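Local atomic coordinates of universal stress protein (Burkholderia pseudomallei, PDB entry 4WNY), a protein that belongs to the universal stress protein A family and probably takes part in stress response or signalling, its precise role not being established. Residues V11-S16 with H21-A26; R70-A75 with P88-V93. All blocks are in the same frame, centred on the assembly; numbering follows the deposited sequence.

Overall arrangement
Both contacts fasten helices to the same face of one parallel five-stranded sheet, ordered 89-92, 36-43, 8-13, 115-120, 146-150. Contact 1 sets helix 17-32 against the central strand 8-13. Contact 2 sets helix 57-82 against strand 89-92, one of the two outer strands. Their centres lie about 11 Å apart, and they meet where the helices pack together. Ala75 CB is 3.9 Å from Leu13 CD1 and also 3.9 Å from Leu23 CD2, while Val71 CG1 is 4.0 Å from Leu13 CB. Contact 1 is buried and contact 2 lies at the surface. Relatives in the HUP superfamily often bind nucleotide near the end of the first strand; no such ligand is described here.

Contact 1 (V11-S16 with H21-A26); sequences VALDGS and HALDAA
Val11 and Leu13 of strand 8-13 meet Leu23 and Ala26 of helix 17-32 through apolar contacts. Val11 CB lies 3.9 Å from Ala26 CB, so the branched carbon itself presses on the small methyl. Its two branches then divide. CG2 lies anti to the backbone N and reaches the helix backbone around Leu23, while Val11 CG1 sits between the N and the carbonyl carbon (chi1 49°) and comes to 4.0 Å from Leu23 CD1. The Val11 side chain lies roughly perpendicular to that of Leu23. Leu13 joins through one methyl, with Leu13 CD2 3.8 Å from Leu23 CB. Leu37 and Pro39 of strand 36-43 and Ala75 of helix 57-82 also pack around this buried cluster.

The other end is looser and more open. Beyond Leu13 the chain leaves the helix segment, and Asp14 and Gly15 are exposed. Here polar bonds shape the turn. Asp14 OD1 accepts from Ser16 OG at 2.7 Å through its syn lone pair. Asp14 OD1 also accepts from Ser16 N at 3.1 Å, this time from above the carboxylate plane, which makes an Asx turn. Ser16 is the N-cap of helix 17-32. Strand residues 11-13 and helix residues 21-26 run nearly antiparallel, at 156°, as in the first beta-alpha-beta unit of the universal stress protein fold.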
# COMPACT_ATOMS: atom_id res chain seq x y z
N VAL A 11 -9.03 1.21 -6.99
CA VAL A 11 -9.01 2.35 -6.07
C VAL A 11 -10.43 2.71 -5.63
O VAL A 11 -11.33 2.88 -6.46
CB VAL A 11 -8.32 3.58 -6.71
CG1 VAL A 11 -8.88 3.86 -8.10
CG2 VAL A 11 -8.44 4.81 -5.81
N ALA A 12 -10.63 2.80 -4.32
CA ALA A 12 -11.95 3.06 -3.77
C ALA A 12 -12.26 4.55 -3.69
O ALA A 12 -11.52 5.31 -3.07
CB ALA A 12 -12.08 2.43 -2.39
N LEU A 13 -13.35 4.96 -4.33
CA LEU A 13 -13.76 6.36 -4.33
C LEU A 13 -15.09 6.55 -3.60
O LEU A 13 -15.93 5.65 -3.56
CB LEU A 13 -13.88 6.87 -5.77
CG LEU A 13 -12.69 6.63 -6.70
CD1 LEU A 13 -12.99 7.17 -8.09
CD2 LEU A 13 -11.42 7.27 -6.14
N ASP A 14 -15.27 7.72 -3.00
CA ASP A 14 -16.52 8.06 -2.33
C ASP A 14 -16.85 9.53 -2.52
O ASP A 14 -17.85 10.03 -2.00
CB ASP A 14 -16.46 7.69 -0.84
CG ASP A 14 -15.43 8.51 -0.07
OD1 ASP A 14 -14.56 9.13 -0.71
OD2 ASP A 14 -15.50 8.53 1.18
N GLY A 15 -15.99 10.23 -3.25
CA GLY A 15 -16.21 11.64 -3.55
C GLY A 15 -15.39 12.57 -2.69
O GLY A 15 -15.23 13.75 -3.01
N SER A 16 -14.85 12.05 -1.59
CA SER A 16 -14.08 12.85 -0.65
C SER A 16 -12.76 13.30 -1.27
O SER A 16 -12.26 12.68 -2.21
CB SER A 16 -13.82 12.08 0.64
OG SER A 16 -12.98 10.96 0.40
N HIS A 21 -7.53 12.26 -3.86
CA HIS A 21 -6.08 12.28 -3.74
C HIS A 21 -5.51 10.89 -3.99
O HIS A 21 -4.46 10.73 -4.60
CB HIS A 21 -5.67 12.79 -2.37
CG HIS A 21 -4.19 12.98 -2.21
ND1 HIS A 21 -3.46 12.34 -1.23
CD2 HIS A 21 -3.31 13.73 -2.91
CE1 HIS A 21 -2.19 12.69 -1.33
NE2 HIS A 21 -2.07 13.53 -2.34
N ALA A 22 -6.23 9.88 -3.51
CA ALA A 22 -5.82 8.49 -3.68
C ALA A 22 -5.93 8.07 -5.15
O ALA A 22 -5.14 7.27 -5.63
CB ALA A 22 -6.66 7.58 -2.81
N LEU A 23 -6.92 8.63 -5.84
CA LEU A 23 -7.12 8.36 -7.25
C LEU A 23 -5.94 8.88 -8.08
O LEU A 23 -5.47 8.20 -8.99
CB LEU A 23 -8.42 8.99 -7.74
CG LEU A 23 -8.66 8.97 -9.25
CD1 LEU A 23 -8.69 7.54 -9.76
CD2 LEU A 23 -9.94 9.69 -9.61
N ASP A 24 -5.48 10.08 -7.74
CA ASP A 24 -4.34 10.68 -8.42
C ASP A 24 -3.08 9.85 -8.21
O ASP A 24 -2.23 9.76 -9.10
CB ASP A 24 -4.11 12.11 -7.93
CG ASP A 24 -5.19 13.06 -8.40
OD1 ASP A 24 -5.94 12.71 -9.34
OD2 ASP A 24 -5.29 14.18 -7.84
N ALA A 25 -2.97 9.24 -7.03
CA ALA A 25 -1.83 8.39 -6.72
C ALA A 25 -1.94 7.05 -7.45
O ALA A 25 -0.95 6.55 -7.99
CB ALA A 25 -1.74 8.16 -5.22
N ALA A 26 -3.14 6.49 -7.48
CA ALA A 26 -3.40 5.24 -8.17
C ALA A 26 -3.21 5.40 -9.67
O ALA A 26 -2.71 4.50 -10.35
CB ALA A 26 -4.80 4.74 -7.87

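Contact 2 (R70-A75 with P88-V93); sequences RVLDDA and PRLVEV
Leu72 and Pro88 bring the two backbones closest, with their CA atoms 5.9 Å apart, and from there strand 89-92 leads away from the helical segment 70-75. Leu72 carries the contact from the helix side. Its CG lies anti to the carbonyl carbon (chi1 -67°). The chain then runs on extended to CD1 (chi2 180°), which carries that methyl to the Arg89-Leu90 peptide, while CD2 branches off over Pro88.

The methyls have different partners. Leu72 CD2 packs on the proline ring, 3.7 Å from Pro88 CB. Leu72 CD1 goes further and lies against the peptide, 3.3 Å from Arg89 O. Leu72 CD1 also comes to 4.0 Å from Leu90 CB, with Leu90 CD1 close by. One leucine tip is therefore held by a ring carbon, a peptide and a second leucine.

Pro88 answers at two points. Besides touching the leucine branch with CB, it brings Pro88 CG to 3.6 Å from Leu72 O, so this ring carbon also packs on a carbonyl oxygen of the helix. Leu72 and Pro88 lie alongside one another but point opposite ways. No hydrogen bond joins the two segments, and the contact is one of van der Waals packing.

Tyr41 of strand 36-43 touches both Leu72 and Leu90. On the strand, Leu90 also touches Arg65, further back along helix 57-82, and Glu92 makes a salt bridge with that same arginine. Leu72 is partly exposed and Leu90 exposed, so this is the outer margin of the core. A helix packed by its leucine onto the edge strand that follows it fits the open alpha/beta sandwich of the universal stress protein family.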
# COMPACT_ATOMS: atom_id res chain seq x y z
N ARG A 70 -21.39 10.59 -11.50
CA ARG A 70 -20.60 11.80 -11.62
C ARG A 70 -19.15 11.57 -11.20
O ARG A 70 -18.22 12.02 -11.87
CB ARG A 70 -21.21 12.92 -10.78
CG ARG A 70 -22.70 13.12 -11.00
CD ARG A 70 -22.99 13.73 -12.37
NE ARG A 70 -24.41 13.71 -12.69
CZ ARG A 70 -25.30 14.59 -12.25
NH1 ARG A 70 -24.92 15.58 -11.44
NH2 ARG A 70 -26.57 14.49 -12.60
N VAL A 71 -18.96 10.87 -10.09
CA VAL A 71 -17.63 10.59 -9.56
C VAL A 71 -16.84 9.66 -10.48
O VAL A 71 -15.66 9.89 -10.75
CB VAL A 71 -17.71 9.95 -8.15
CG1 VAL A 71 -16.36 9.39 -7.72
CG2 VAL A 71 -18.22 10.97 -7.14
N LEU A 72 -17.50 8.62 -10.97
CA LEU A 72 -16.86 7.65 -11.85
C LEU A 72 -16.59 8.23 -13.24
O LEU A 72 -15.65 7.82 -13.92
CB LEU A 72 -17.70 6.38 -11.97
CG LEU A 72 -17.83 5.55 -10.69
CD1 LEU A 72 -18.69 4.31 -10.93
CD2 LEU A 72 -16.46 5.16 -10.16
N ASP A 73 -17.43 9.17 -13.66
CA ASP A 73 -17.23 9.84 -14.94
C ASP A 73 -15.99 10.72 -14.89
O ASP A 73 -15.24 10.81 -15.86
CB ASP A 73 -18.45 10.67 -15.33
CG ASP A 73 -19.58 9.82 -15.89
OD1 ASP A 73 -19.35 8.62 -16.16
OD2 ASP A 73 -20.69 10.36 -16.08
N ASP A 74 -15.79 11.37 -13.75
CA ASP A 74 -14.61 12.20 -13.54
C ASP A 74 -13.35 11.34 -13.48
O ASP A 74 -12.31 11.72 -14.01
CB ASP A 74 -14.75 13.01 -12.25
CG ASP A 74 -13.47 13.73 -11.89
OD1 ASP A 74 -13.22 14.83 -12.44
OD2 ASP A 74 -12.71 13.21 -11.04
N ALA A 75 -13.46 10.18 -12.84
CA ALA A 75 -12.35 9.25 -12.76
C ALA A 75 -11.97 8.75 -14.15
O ALA A 75 -10.79 8.66 -14.49
CB ALA A 75 -12.69 8.08 -11.85
N PRO A 88 -14.12 2.27 -14.71
CA PRO A 88 -14.70 2.43 -13.37
C PRO A 88 -15.95 1.59 -13.16
O PRO A 88 -16.72 1.36 -14.09
CB PRO A 88 -15.04 3.93 -13.32
CG PRO A 88 -14.13 4.56 -14.31
CD PRO A 88 -13.99 3.56 -15.42
N ARG A 89 -16.15 1.12 -11.93
CA ARG A 89 -17.30 0.30 -11.59
C ARG A 89 -18.10 0.91 -10.45
O ARG A 89 -17.54 1.51 -9.53
CB ARG A 89 -16.87 -1.12 -11.20
CG ARG A 89 -15.79 -1.72 -12.09
CD ARG A 89 -16.29 -2.05 -13.48
NE ARG A 89 -15.27 -2.74 -14.26
CZ ARG A 89 -15.06 -4.05 -14.23
NH1 ARG A 89 -15.82 -4.82 -13.46
NH2 ARG A 89 -14.10 -4.59 -14.97
N LEU A 90 -19.42 0.77 -10.51
CA LEU A 90 -20.28 1.13 -9.39
C LEU A 90 -20.58 -0.14 -8.61
O LEU A 90 -21.09 -1.12 -9.18
CB LEU A 90 -21.57 1.79 -9.87
CG LEU A 90 -22.45 2.42 -8.78
CD1 LEU A 90 -21.93 3.80 -8.41
CD2 LEU A 90 -23.90 2.49 -9.23
N VAL A 91 -20.25 -0.15 -7.33
CA VAL A 91 -20.51 -1.32 -6.49
C VAL A 91 -21.45 -0.97 -5.35
O VAL A 91 -21.45 0.16 -4.84
CB VAL A 91 -19.20 -1.92 -5.93
CG1 VAL A 91 -18.23 -2.23 -7.06
CG2 VAL A 91 -18.56 -0.99 -4.92
N GLU A 92 -22.28 -1.93 -4.96
CA GLU A 92 -23.25 -1.73 -3.90
C GLU A 92 -23.13 -2.84 -2.86
O GLU A 92 -23.01 -4.01 -3.21
CB GLU A 92 -24.67 -1.69 -4.47
CG GLU A 92 -24.88 -0.65 -5.56
CD GLU A 92 -26.32 -0.59 -6.04
OE1 GLU A 92 -27.07 -1.55 -5.78
OE2 GLU A 92 -26.70 0.42 -6.67
N VAL A 93 -23.15 -2.47 -1.59
CA VAL A 93 -23.09 -3.45 -0.51
C VAL A 93 -24.46 -4.10 -0.33
O VAL A 93 -25.48 -3.54 -0.73
CB VAL A 93 -22.63 -2.83 0.82
CG1 VAL A 93 -21.31 -2.10 0.62
CG2 VAL A 93 -23.69 -1.89 1.35